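Local coordinates for putative cytoplasmic protein (Salmonella typhimurium, PDB 2GK3) that is of unknown function but assembles into hexamers and belongs to a putative glutamine amidotransferase family, related by sequence to class I glutaminase domains, at residues E[58-70]-E[85-97]. Numbering follows the deposited sequence.
Sequences YMPAHTVQIAFPE and DIGSNTFLLQNET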
loop_
_atom_site.group_PDB
_atom_site.type_symbol
_atom_site.label_atom_id
_atom_site.label_comp_id
_atom_site.label_asym_id
_atom_site.label_seq_id
_atom_site.Cartn_x
_atom_site.Cartn_y
_atom_site.Cartn_z
ATOM N N TYR E 58 23.886 2.933 18.302
ATOM C CA TYR E 58 22.602 3.189 17.696
ATOM C C TYR E 58 22.054 1.942 17.006
ATOM O O TYR E 58 22.710 1.337 16.150
ATOM C CB TYR E 58 22.676 4.345 16.707
ATOM C CG TYR E 58 21.335 4.686 16.120
ATOM C CD1 TYR E 58 20.205 4.795 16.936
ATOM C CD2 TYR E 58 21.186 4.914 14.764
ATOM C CE1 TYR E 58 18.963 5.099 16.408
ATOM C CE2 TYR E 58 19.945 5.240 14.231
ATOM C CZ TYR E 58 18.836 5.323 15.066
ATOM O OH TYR E 58 17.598 5.628 14.542
HETATM N N MSE E 59 20.840 1.567 17.390
HETATM C CA MSE E 59 20.187 0.416 16.810
HETATM C C MSE E 59 18.835 0.833 16.240
HETATM O O MSE E 59 17.835 0.883 16.967
HETATM C CB MSE E 59 20.042 -0.689 17.848
HETATM C CG MSE E 59 19.494 -1.988 17.279
HETATM SE SE MSE E 59 19.246 -3.372 18.622
HETATM C CE MSE E 59 21.116 -3.796 18.982
ATOM N N PRO E 60 18.799 1.146 14.927
ATOM C CA PRO E 60 17.523 1.463 14.285
ATOM C C PRO E 60 16.556 0.284 14.407
ATOM O O PRO E 60 16.991 -0.853 14.587
ATOM C CB PRO E 60 17.897 1.685 12.824
ATOM C CG PRO E 60 19.390 1.877 12.796
ATOM C CD PRO E 60 19.945 1.207 13.994
ATOM N N ALA E 61 15.258 0.560 14.306
ATOM C CA ALA E 61 14.224 -0.481 14.329
ATOM C C ALA E 61 14.518 -1.720 13.464
ATOM O O ALA E 61 14.370 -2.850 13.942
ATOM C CB ALA E 61 12.875 0.111 13.965
ATOM N N HIS E 62 14.936 -1.522 12.210
ATOM C CA HIS E 62 15.220 -2.674 11.325
ATOM C C HIS E 62 16.270 -3.622 11.899
ATOM O O HIS E 62 16.179 -4.834 11.709
ATOM C CB HIS E 62 15.499 -2.283 9.846
ATOM C CG HIS E 62 16.672 -1.371 9.645
ATOM N ND1 HIS E 62 16.528 -0.039 9.316
ATOM C CD2 HIS E 62 18.004 -1.596 9.718
ATOM C CE1 HIS E 62 17.715 0.518 9.199
ATOM N NE2 HIS E 62 18.628 -0.400 9.456
ATOM N N THR E 63 17.226 -3.081 12.646
ATOM C CA THR E 63 18.301 -3.884 13.226
ATOM C C THR E 63 17.829 -4.750 14.406
ATOM O O THR E 63 18.424 -5.783 14.689
ATOM C CB THR E 63 19.472 -2.971 13.665
ATOM O OG1 THR E 63 19.871 -2.164 12.558
ATOM C CG2 THR E 63 20.665 -3.768 14.152
ATOM N N VAL E 64 16.792 -4.314 15.120
ATOM C CA VAL E 64 16.153 -5.160 16.125
ATOM C C VAL E 64 15.541 -6.409 15.461
ATOM O O VAL E 64 15.660 -7.508 15.996
ATOM C CB VAL E 64 15.081 -4.373 16.941
ATOM C CG1 VAL E 64 14.259 -5.307 17.868
ATOM C CG2 VAL E 64 15.732 -3.249 17.745
ATOM N N GLN E 65 14.911 -6.222 14.295
ATOM C CA GLN E 65 14.302 -7.298 13.496
ATOM C C GLN E 65 15.290 -8.382 13.054
ATOM O O GLN E 65 14.994 -9.563 13.177
ATOM C CB GLN E 65 13.607 -6.742 12.245
ATOM C CG GLN E 65 12.451 -5.795 12.481
ATOM C CD GLN E 65 11.545 -5.660 11.247
ATOM O OE1 GLN E 65 11.973 -5.187 10.186
ATOM N NE2 GLN E 65 10.281 -6.065 11.391
ATOM N N ILE E 66 16.448 -7.959 12.543
ATOM C CA ILE E 66 17.524 -8.827 12.032
ATOM C C ILE E 66 18.441 -9.395 13.118
ATOM O O ILE E 66 18.924 -10.532 13.002
ATOM C CB ILE E 66 18.546 -8.002 11.164
ATOM C CG1 ILE E 66 17.974 -7.482 9.862
ATOM C CG2 ILE E 66 19.833 -8.813 10.870
ATOM C CD1 ILE E 66 19.057 -6.653 9.119
ATOM N N ALA E 67 18.732 -8.580 14.134
ATOM C CA ALA E 67 19.961 -8.759 14.913
ATOM C C ALA E 67 19.903 -8.262 16.342
ATOM O O ALA E 67 20.932 -7.845 16.892
ATOM C CB ALA E 67 21.135 -8.071 14.194
ATOM N N PHE E 68 18.724 -8.297 16.958
ATOM C CA PHE E 68 18.657 -7.988 18.384
ATOM C C PHE E 68 19.451 -9.039 19.179
ATOM O O PHE E 68 19.319 -10.230 18.906
ATOM C CB PHE E 68 17.210 -7.879 18.900
ATOM C CG PHE E 68 17.137 -7.352 20.291
ATOM C CD1 PHE E 68 17.195 -5.990 20.525
ATOM C CD2 PHE E 68 17.132 -8.216 21.371
ATOM C CE1 PHE E 68 17.191 -5.494 21.834
ATOM C CE2 PHE E 68 17.134 -7.739 22.669
ATOM C CZ PHE E 68 17.154 -6.379 22.908
ATOM N N PRO E 69 20.294 -8.599 20.139
ATOM C CA PRO E 69 21.122 -9.519 20.948
ATOM C C PRO E 69 20.320 -10.599 21.682
ATOM O O PRO E 69 19.387 -10.283 22.432
ATOM C CB PRO E 69 21.805 -8.586 21.968
ATOM C CG PRO E 69 21.782 -7.261 21.345
ATOM C CD PRO E 69 20.553 -7.190 20.490
ATOM N N GLU E 70 20.681 -11.861 21.450
ATOM C CA GLU E 70 20.114 -12.997 22.185
ATOM C C GLU E 70 20.663 -13.158 23.619
ATOM O O GLU E 70 19.994 -13.726 24.485
ATOM C CB GLU E 70 20.319 -14.299 21.403
ATOM C CG GLU E 70 19.523 -14.374 20.115
ATOM C CD GLU E 70 19.453 -15.776 19.538
ATOM O OE1 GLU E 70 19.883 -16.729 20.212
ATOM O OE2 GLU E 70 18.952 -15.929 18.406
ATOM N N ASP E 85 10.213 5.606 19.849
ATOM C CA ASP E 85 9.463 5.409 18.594
ATOM C C ASP E 85 9.725 4.053 17.938
ATOM O O ASP E 85 9.893 3.955 16.722
ATOM C CB ASP E 85 9.712 6.564 17.598
ATOM C CG ASP E 85 8.466 7.408 17.339
ATOM O OD1 ASP E 85 7.350 6.926 17.592
ATOM O OD2 ASP E 85 8.600 8.551 16.846
ATOM N N ILE E 86 9.766 3.009 18.763
ATOM C CA ILE E 86 9.738 1.637 18.277
ATOM C C ILE E 86 8.733 0.796 19.096
ATOM O O ILE E 86 8.791 0.748 20.316
ATOM C CB ILE E 86 11.184 1.027 18.196
ATOM C CG1 ILE E 86 11.163 -0.463 17.834
ATOM C CG2 ILE E 86 11.959 1.259 19.492
ATOM C CD1 ILE E 86 12.577 -1.047 17.623
ATOM N N GLY E 87 7.796 0.154 18.405
ATOM C CA GLY E 87 6.743 -0.591 19.083
ATOM C C GLY E 87 7.172 -1.939 19.660
ATOM O O GLY E 87 8.246 -2.488 19.318
ATOM N N SER E 88 6.326 -2.477 20.541
ATOM C CA SER E 88 6.608 -3.774 21.178
ATOM C C SER E 88 6.679 -4.938 20.181
ATOM O O SER E 88 7.461 -5.872 20.366
ATOM C CB SER E 88 5.574 -4.058 22.267
ATOM O OG SER E 88 4.275 -4.108 21.731
ATOM N N ASN E 89 5.879 -4.859 19.116
ATOM C CA ASN E 89 5.834 -5.881 18.075
ATOM C C ASN E 89 7.207 -6.085 17.451
ATOM O O ASN E 89 7.565 -7.214 17.100
ATOM C CB ASN E 89 4.830 -5.509 16.980
ATOM C CG ASN E 89 3.369 -5.651 17.419
ATOM O OD1 ASN E 89 3.036 -6.422 18.319
ATOM N ND2 ASN E 89 2.485 -4.931 16.744
ATOM N N THR E 90 7.986 -5.012 17.333
ATOM C CA THR E 90 9.310 -5.116 16.706
ATOM C C THR E 90 10.236 -6.015 17.523
ATOM O O THR E 90 10.904 -6.882 16.953
ATOM C CB THR E 90 9.972 -3.738 16.391
ATOM O OG1 THR E 90 9.142 -3.026 15.472
ATOM C CG2 THR E 90 11.367 -3.926 15.752
ATOM N N PHE E 91 10.236 -5.824 18.844
ATOM C CA PHE E 91 10.991 -6.668 19.772
ATOM C C PHE E 91 10.473 -8.110 19.862
ATOM O O PHE E 91 11.249 -9.052 19.857
ATOM C CB PHE E 91 10.957 -6.055 21.150
ATOM C CG PHE E 91 11.740 -4.790 21.273
ATOM C CD1 PHE E 91 11.090 -3.561 21.318
ATOM C CD2 PHE E 91 13.132 -4.820 21.372
ATOM C CE1 PHE E 91 11.795 -2.374 21.448
ATOM C CE2 PHE E 91 13.855 -3.619 21.501
ATOM C CZ PHE E 91 13.164 -2.391 21.544
ATOM N N LEU E 92 9.158 -8.267 19.948
ATOM C CA LEU E 92 8.522 -9.559 20.121
ATOM C C LEU E 92 8.503 -10.427 18.862
ATOM O O LEU E 92 8.575 -11.659 18.965
ATOM C CB LEU E 92 7.089 -9.371 20.642
ATOM C CG LEU E 92 6.982 -8.984 22.127
ATOM C CD1 LEU E 92 5.641 -8.352 22.497
ATOM C CD2 LEU E 92 7.294 -10.191 23.022
ATOM N N LEU E 93 8.384 -9.784 17.697
ATOM C CA LEU E 93 8.144 -10.451 16.414
ATOM C C LEU E 93 9.282 -10.194 15.433
ATOM O O LEU E 93 9.058 -9.741 14.294
ATOM C CB LEU E 93 6.813 -9.980 15.799
ATOM C CG LEU E 93 5.557 -10.104 16.665
ATOM C CD1 LEU E 93 4.350 -9.491 15.972
ATOM C CD2 LEU E 93 5.317 -11.577 17.009
ATOM N N GLN E 94 10.504 -10.474 15.892
ATOM C CA GLN E 94 11.683 -10.467 15.036
ATOM C C GLN E 94 11.488 -11.441 13.855
ATOM O O GLN E 94 10.670 -12.370 13.909
ATOM C CB GLN E 94 12.931 -10.822 15.839
ATOM C CG GLN E 94 13.270 -9.834 16.952
ATOM C CD GLN E 94 14.276 -10.396 17.979
ATOM O OE1 GLN E 94 15.238 -11.083 17.616
ATOM N NE2 GLN E 94 14.061 -10.096 19.253
ATOM N N ASN E 95 12.213 -11.184 12.778
ATOM C CA ASN E 95 12.105 -11.915 11.522
ATOM C C ASN E 95 12.186 -13.451 11.625
ATOM O O ASN E 95 11.423 -14.156 10.962
ATOM C CB ASN E 95 13.145 -11.357 10.540
ATOM C CG ASN E 95 12.755 -10.011 10.004
ATOM O OD1 ASN E 95 11.726 -9.449 10.399
ATOM N ND2 ASN E 95 13.550 -9.486 9.083
ATOM N N GLU E 96 13.083 -13.955 12.472
ATOM C CA GLU E 96 13.214 -15.400 12.699
ATOM C C GLU E 96 11.973 -15.997 13.380
ATOM O O GLU E 96 11.613 -17.150 13.147
ATOM C CB GLU E 96 14.477 -15.720 13.511
ATOM C CG GLU E 96 15.769 -15.703 12.709
ATOM C CD GLU E 96 17.012 -15.794 13.604
ATOM O OE1 GLU E 96 17.214 -16.843 14.267
ATOM O OE2 GLU E 96 17.789 -14.806 13.653
ATOM N N THR E 97 11.315 -15.198 14.210
ATOM C CA THR E 97 10.084 -15.610 14.852
ATOM C C THR E 97 8.927 -15.607 13.864
ATOM O O THR E 97 8.211 -16.597 13.728
ATOM C CB THR E 97 9.755 -14.656 16.036
ATOM O OG1 THR E 97 10.760 -14.792 17.042
ATOM C CG2 THR E 97 8.375 -14.930 16.621
HETATM O O HOH W 1 16.701 -10.230 15.494
HETATM O O HOH W 2 10.243 -7.202 14.261
HETATM O O HOH W 3 15.348 -12.281 13.378
HETATM O O HOH W 4 17.110 -11.928 19.274
#
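Gln65 O, in helix 61-67, is gripped by two backbone N-H groups at the start of helix 95-98, one directly and one through a water: Asn95 N donates to it at 3.2 Å, tilted 27° from the carbonyl plane, and a water that donates to Gln65 O (2.7 Å) accepts from Glu96 N. Gln94, the N-cap residue of helix 95-98, lays CB and CG against this turn, its CG 3.5 Å from Val64 O. Its amide divides its work: Gln94 NE2 turns back to Phe91 O (3.1 Å, in the carbonyl plane), while Gln94 OE1 lies 2.7 Å from a water that also sits by Val64 O and accepts from Phe68 N, and takes a bond from a second water that also donates to Phe68 O. Phe91 directs its edge at the face of Phe68 in an offset T-shaped pair, planes at 86° and Phe91 CE2 3.8 Å from Phe68 CE1. Val64 forks between Phe91 and Ile86; CG1, anti to the backbone N (chi1 172°), meets Phe91 CD2 obliquely at 3.7 Å, and CG2 meets Ile86 CD1. Gln65 CG packs on Thr90 CG2, and the amide beyond it bonds Ser36 O and Tyr38 N of a neighbouring subunit, tying this corner into the hexamer. Helices 61-67 and 88-92 run 25° from parallel, with strand 12-28 behind Val64 and helix 107-116 covering Phe68 and Phe91.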